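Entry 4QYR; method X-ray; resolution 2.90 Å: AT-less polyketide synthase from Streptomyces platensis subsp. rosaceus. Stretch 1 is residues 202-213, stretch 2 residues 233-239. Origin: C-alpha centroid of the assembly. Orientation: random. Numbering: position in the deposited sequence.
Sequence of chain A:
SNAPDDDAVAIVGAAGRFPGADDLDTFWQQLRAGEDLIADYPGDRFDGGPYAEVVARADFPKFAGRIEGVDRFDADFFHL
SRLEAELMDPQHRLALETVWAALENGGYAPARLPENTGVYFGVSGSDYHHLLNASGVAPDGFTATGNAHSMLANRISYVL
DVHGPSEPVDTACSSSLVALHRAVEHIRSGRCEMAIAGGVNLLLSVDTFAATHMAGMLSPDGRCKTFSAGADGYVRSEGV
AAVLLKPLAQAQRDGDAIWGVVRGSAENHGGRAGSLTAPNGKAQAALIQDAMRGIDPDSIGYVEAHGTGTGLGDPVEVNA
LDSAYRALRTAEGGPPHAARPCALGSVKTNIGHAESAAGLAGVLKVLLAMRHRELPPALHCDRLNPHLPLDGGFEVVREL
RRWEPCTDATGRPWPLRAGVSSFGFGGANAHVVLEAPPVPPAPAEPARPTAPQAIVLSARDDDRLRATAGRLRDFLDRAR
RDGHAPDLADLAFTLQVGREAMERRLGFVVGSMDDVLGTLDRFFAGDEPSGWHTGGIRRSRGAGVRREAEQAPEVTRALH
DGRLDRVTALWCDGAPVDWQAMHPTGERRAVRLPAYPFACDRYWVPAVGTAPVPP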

ATOM      1  N   LEU A 202      -2.991 -12.967 -11.624  1.00 24.72           N
ATOM      2  CA  LEU A 202      -3.745 -13.932 -12.400  1.00 35.78           C
ATOM      3  C   LEU A 202      -4.455 -13.251 -13.557  1.00 40.57           C
ATOM      4  O   LEU A 202      -5.015 -12.159 -13.410  1.00 44.97           O
ATOM      5  N   LEU A 203      -4.420 -13.901 -14.712  1.00 41.67           N
ATOM      6  CA  LEU A 203      -4.973 -13.338 -15.937  1.00 41.66           C
ATOM      7  C   LEU A 203      -6.377 -13.903 -16.211  1.00 42.50           C
ATOM      8  O   LEU A 203      -6.524 -14.965 -16.813  1.00 42.88           O
ATOM      9  N   LEU A 204      -7.403 -13.183 -15.767  1.00 41.48           N
ATOM     10  CA  LEU A 204      -8.747 -13.731 -15.752  1.00 41.75           C
ATOM     11  C   LEU A 204      -9.717 -12.925 -16.596  1.00 47.89           C
ATOM     12  O   LEU A 204     -10.924 -13.179 -16.560  1.00 51.46           O
ATOM     13  N   SER A 205      -9.198 -11.957 -17.351  1.00 47.65           N
ATOM     14  CA  SER A 205     -10.041 -11.168 -18.256  1.00 46.44           C
ATOM     15  C   SER A 205      -9.260 -10.586 -19.423  1.00 46.18           C
ATOM     16  O   SER A 205      -8.032 -10.592 -19.442  1.00 46.03           O
ATOM     17  N   VAL A 206     -10.005 -10.064 -20.386  1.00 50.20           N
ATOM     18  CA  VAL A 206      -9.451  -9.496 -21.609  1.00 58.00           C
ATOM     19  C   VAL A 206      -8.916  -8.081 -21.439  1.00 61.51           C
ATOM     20  O   VAL A 206      -7.917  -7.713 -22.059  1.00 64.37           O
ATOM     21  N   ASP A 207      -9.606  -7.302 -20.610  1.00 58.14           N
ATOM     22  CA  ASP A 207      -9.349  -5.881 -20.432  1.00 58.02           C
ATOM     23  C   ASP A 207      -7.882  -5.466 -20.503  1.00 53.40           C
ATOM     24  O   ASP A 207      -7.505  -4.672 -21.370  1.00 53.44           O
ATOM     25  N   THR A 208      -7.054  -5.997 -19.606  1.00 45.57           N
ATOM     26  CA  THR A 208      -5.668  -5.552 -19.567  1.00 41.87           C
ATOM     27  C   THR A 208      -4.872  -6.079 -20.757  1.00 43.29           C
ATOM     28  O   THR A 208      -3.947  -5.425 -21.225  1.00 44.44           O
ATOM     29  N   PHE A 209      -5.244  -7.250 -21.255  1.00 44.46           N
ATOM     30  CA  PHE A 209      -4.578  -7.836 -22.415  1.00 46.05           C
ATOM     31  C   PHE A 209      -4.679  -6.892 -23.592  1.00 50.79           C
ATOM     32  O   PHE A 209      -3.673  -6.490 -24.180  1.00 55.01           O
ATOM     33  N   ALA A 210      -5.918  -6.546 -23.919  1.00 52.38           N
ATOM     34  CA  ALA A 210      -6.222  -5.664 -25.029  1.00 55.28           C
ATOM     35  C   ALA A 210      -5.502  -4.345 -24.879  1.00 45.27           C
ATOM     36  O   ALA A 210      -4.903  -3.844 -25.822  1.00 53.53           O
ATOM     37  N   ALA A 211      -5.554  -3.786 -23.681  1.00 43.06           N
ATOM     38  CA  ALA A 211      -5.036  -2.441 -23.465  1.00 48.84           C
ATOM     39  C   ALA A 211      -3.527  -2.392 -23.647  1.00 47.07           C
ATOM     40  O   ALA A 211      -3.009  -1.540 -24.381  1.00 49.06           O
ATOM     41  N   THR A 212      -2.835  -3.313 -22.985  1.00 43.34           N
ATOM     42  CA  THR A 212      -1.394  -3.427 -23.111  1.00 46.22           C
ATOM     43  C   THR A 212      -0.974  -3.560 -24.560  1.00 51.68           C
ATOM     44  O   THR A 212       0.022  -2.973 -24.976  1.00 57.87           O
ATOM     45  N   HIS A 213      -1.745  -4.314 -25.329  1.00 50.80           N
ATOM     46  CA  HIS A 213      -1.448  -4.503 -26.741  1.00 51.74           C
ATOM     47  C   HIS A 213      -1.489  -3.187 -27.512  1.00 51.43           C
ATOM     48  O   HIS A 213      -0.623  -2.921 -28.341  1.00 53.76           O
ATOM     49  N   GLY A 233       8.850  -6.680 -26.922  1.00 50.65           N
ATOM     50  CA  GLY A 233       7.692  -6.643 -26.055  1.00 48.02           C
ATOM     51  C   GLY A 233       7.806  -7.728 -25.023  1.00 49.88           C
ATOM     52  O   GLY A 233       8.816  -8.422 -24.965  1.00 57.79           O
ATOM     53  N   TYR A 234       6.781  -7.878 -24.196  1.00 44.58           N
ATOM     54  CA  TYR A 234       6.774  -8.969 -23.245  1.00 40.76           C
ATOM     55  C   TYR A 234       5.494  -9.783 -23.334  1.00 44.14           C
ATOM     56  O   TYR A 234       4.637  -9.553 -24.192  1.00 48.09           O
ATOM     57  N   VAL A 235       5.388 -10.760 -22.450  1.00 41.13           N
ATOM     58  CA  VAL A 235       4.205 -11.591 -22.389  1.00 38.61           C
ATOM     59  C   VAL A 235       3.742 -11.664 -20.912  1.00 42.90           C
ATOM     60  O   VAL A 235       4.546 -11.788 -19.974  1.00 39.83           O
ATOM     61  N   ARG A 236       2.441 -11.531 -20.698  1.00 39.85           N
ATOM     62  CA  ARG A 236       1.919 -11.560 -19.343  1.00 38.25           C
ATOM     63  C   ARG A 236       1.987 -12.991 -18.769  1.00 39.71           C
ATOM     64  O   ARG A 236       1.891 -13.970 -19.511  1.00 44.23           O
ATOM     65  N   SER A 237       2.173 -13.111 -17.456  1.00 38.58           N
ATOM     66  CA  SER A 237       2.193 -14.420 -16.789  1.00 35.66           C
ATOM     67  C   SER A 237       1.488 -14.414 -15.465  1.00 36.37           C
ATOM     68  O   SER A 237       1.418 -13.388 -14.785  1.00 34.47           O
ATOM     69  N   GLU A 238       0.995 -15.586 -15.092  1.00 36.81           N
ATOM     70  CA  GLU A 238       0.426 -15.786 -13.770  1.00 37.80           C
ATOM     71  C   GLU A 238       1.503 -16.232 -12.808  1.00 35.23           C
ATOM     72  O   GLU A 238       2.536 -16.737 -13.220  1.00 37.22           O
ATOM     73  N   GLY A 239       1.257 -16.058 -11.521  1.00 34.55           N
ATOM     74  CA  GLY A 239       2.234 -16.458 -10.525  1.00 32.12           C
ATOM     75  C   GLY A 239       1.759 -16.078  -9.147  1.00 29.07           C
ATOM     76  O   GLY A 239       1.007 -15.104  -8.988  1.00 29.46           O
TER

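The contact is a compact, largely buried packing of side chains of an irregular segment against a loop and the helix that follows it, centred on Arg 236 and with one hydrogen bond, from Leu 203 N to Glu 238 OE2. Together the two stretches bury 530 Å², and Arg 236 contributes the largest share.

Arg 236 points toward stretch 1 with chi1 m, chi2 t and chi3 p, which carries its guanidinium in between Leu 203, Thr 208 and Phe 209. Leu 203 (m, t) lies over one face of the guanidinium, its CD2 3.3 Å from Arg 236 NH2, and Thr 208 (m) covers the opposite face, with CB 3.5 Å from Arg 236 NH1. The planar group is thus sandwiched between two aliphatic surfaces. It also sits over the face of the Phe 209 ring in a cation-pi arrangement: Arg 236 CZ is 4.6 Å from the ring centroid, almost exactly on the ring normal. The aliphatic part of the arginine shares in this contact, Arg 236 CD approaching Phe 209 CE1 to 3.6 Å. NE and NH2 find hydrogen-bond partners elsewhere in the structure.

Glu 238 (m, t) leaves its backbone sideways, but its carboxylate turns back to the loop, where OE2 accepts a hydrogen bond from Leu 203 N at 3.0 Å. Its aliphatic portion packs on the same leucine, with Glu 238 CG 3.6 Å from Leu 203 CG. Leu 202 (m, t) starts out pointing away, yet its CD2 returns to within 3.8 Å of Glu 238 CD.

Farther along the helix, Thr 212 (m) points toward stretch 2. Tyr 234 (p) starts sideways, but the end of its side chain comes nearer, and its OH lies 3.6 Å from Thr 212 CG2. Thr 212 OG1 instead donates to Thr 208 O at 2.6 Å, within its own helix.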

ATOM      1  CB  LEU A 202      -4.751 -14.665 -11.516  1.00 36.91           C
ATOM      2  CG  LEU A 202      -4.163 -15.605 -10.462  1.00 34.86           C
ATOM      3  CD1 LEU A 202      -5.247 -16.249  -9.627  1.00 37.09           C
ATOM      4  CD2 LEU A 202      -3.393 -16.663 -11.175  1.00 35.96           C
ATOM      5  CB  LEU A 203      -4.027 -13.628 -17.099  1.00 40.71           C
ATOM      6  CG  LEU A 203      -2.550 -13.489 -16.732  1.00 38.35           C
ATOM      7  CD1 LEU A 203      -1.675 -14.171 -17.762  1.00 40.50           C
ATOM      8  CD2 LEU A 203      -2.190 -12.038 -16.655  1.00 39.89           C
ATOM      9  CB  LEU A 204      -9.258 -13.823 -14.313  1.00 41.51           C
ATOM     10  CG  LEU A 204      -8.407 -14.722 -13.407  1.00 43.91           C
ATOM     11  CD1 LEU A 204      -8.946 -14.744 -11.986  1.00 43.17           C
ATOM     12  CD2 LEU A 204      -8.304 -16.141 -13.978  1.00 43.66           C
ATOM     13  CB  SER A 205     -10.732 -10.027 -17.510  1.00 47.15           C
ATOM     14  OG  SER A 205      -9.987  -8.819 -17.644  1.00 51.79           O
ATOM     15  CB  VAL A 206     -10.509  -9.453 -22.707  1.00 63.01           C
ATOM     16  CG1 VAL A 206      -9.877  -9.095 -24.015  1.00 65.18           C
ATOM     17  CG2 VAL A 206     -11.184 -10.788 -22.814  1.00 67.32           C
ATOM     18  CB  ASP A 207      -9.931  -5.418 -19.094  1.00 63.94           C
ATOM     19  CG  ASP A 207     -11.447  -5.535 -19.046  1.00 70.52           C
ATOM     20  OD1 ASP A 207     -12.133  -4.492 -19.224  1.00 72.76           O
ATOM     21  OD2 ASP A 207     -11.945  -6.667 -18.825  1.00 69.37           O
ATOM     22  CB  THR A 208      -4.983  -5.965 -18.268  1.00 39.14           C
ATOM     23  OG1 THR A 208      -5.842  -5.664 -17.167  1.00 41.86           O
ATOM     24  CG2 THR A 208      -3.676  -5.215 -18.089  1.00 35.49           C
ATOM     25  CB  PHE A 209      -5.199  -9.184 -22.784  1.00 40.98           C
ATOM     26  CG  PHE A 209      -4.596 -10.348 -22.064  1.00 39.49           C
ATOM     27  CD1 PHE A 209      -3.273 -10.706 -22.282  1.00 45.21           C
ATOM     28  CD2 PHE A 209      -5.358 -11.108 -21.177  1.00 41.32           C
ATOM     29  CE1 PHE A 209      -2.706 -11.809 -21.615  1.00 43.85           C
ATOM     30  CE2 PHE A 209      -4.806 -12.214 -20.501  1.00 41.17           C
ATOM     31  CZ  PHE A 209      -3.479 -12.562 -20.714  1.00 41.04           C
ATOM     32  CB  ALA A 210      -7.724  -5.439 -25.123  1.00 47.10           C
ATOM     33  CB  ALA A 211      -5.425  -1.942 -22.092  1.00 45.38           C
ATOM     34  CB  THR A 212      -0.865  -4.620 -22.330  1.00 48.28           C
ATOM     35  OG1 THR A 212      -1.465  -4.619 -21.035  1.00 52.16           O
ATOM     36  CG2 THR A 212       0.643  -4.536 -22.176  1.00 47.22           C
ATOM     37  CB  HIS A 213      -2.426  -5.502 -27.360  1.00 55.20           C
ATOM     38  CG  HIS A 213      -2.154  -5.791 -28.803  1.00 58.57           C
ATOM     39  ND1 HIS A 213      -0.888  -6.054 -29.280  1.00 52.86           N
ATOM     40  CD2 HIS A 213      -2.981  -5.855 -29.869  1.00 60.56           C
ATOM     41  CE1 HIS A 213      -0.947  -6.264 -30.581  1.00 55.98           C
ATOM     42  NE2 HIS A 213      -2.205  -6.148 -30.964  1.00 63.43           N
ATOM     43  CB  TYR A 234       6.987  -8.455 -21.825  1.00 39.78           C
ATOM     44  CG  TYR A 234       5.948  -7.509 -21.265  1.00 40.58           C
ATOM     45  CD1 TYR A 234       4.730  -7.983 -20.799  1.00 42.41           C
ATOM     46  CD2 TYR A 234       6.216  -6.149 -21.128  1.00 40.79           C
ATOM     47  CE1 TYR A 234       3.785  -7.133 -20.257  1.00 43.90           C
ATOM     48  CE2 TYR A 234       5.271  -5.284 -20.580  1.00 44.72           C
ATOM     49  CZ  TYR A 234       4.055  -5.787 -20.145  1.00 45.81           C
ATOM     50  OH  TYR A 234       3.106  -4.958 -19.594  1.00 45.57           O
ATOM     51  CB  VAL A 235       4.488 -12.988 -23.015  1.00 40.12           C
ATOM     52  CG1 VAL A 235       5.656 -13.651 -22.350  1.00 39.32           C
ATOM     53  CG2 VAL A 235       3.282 -13.869 -22.949  1.00 40.10           C
ATOM     54  CB  ARG A 236       0.493 -11.020 -19.336  1.00 33.25           C
ATOM     55  CG  ARG A 236       0.328  -9.690 -20.081  1.00 34.31           C
ATOM     56  CD  ARG A 236      -1.077  -9.135 -19.899  1.00 40.48           C
ATOM     57  NE  ARG A 236      -1.350  -8.913 -18.479  1.00 44.88           N
ATOM     58  CZ  ARG A 236      -2.552  -8.928 -17.901  1.00 45.61           C
ATOM     59  NH1 ARG A 236      -3.661  -9.162 -18.608  1.00 45.13           N
ATOM     60  NH2 ARG A 236      -2.637  -8.722 -16.590  1.00 42.73           N
ATOM     61  CB  SER A 237       3.611 -14.898 -16.535  1.00 34.99           C
ATOM     62  OG  SER A 237       4.288 -15.147 -17.740  1.00 43.63           O
ATOM     63  CB  GLU A 238      -0.699 -16.813 -13.828  1.00 38.79           C
ATOM     64  CG  GLU A 238      -1.730 -16.449 -14.847  1.00 41.84           C
ATOM     65  CD  GLU A 238      -2.911 -17.378 -14.848  1.00 45.24           C
ATOM     66  OE1 GLU A 238      -2.695 -18.602 -14.673  1.00 45.71           O
ATOM     67  OE2 GLU A 238      -4.047 -16.873 -15.030  1.00 46.81           O
TER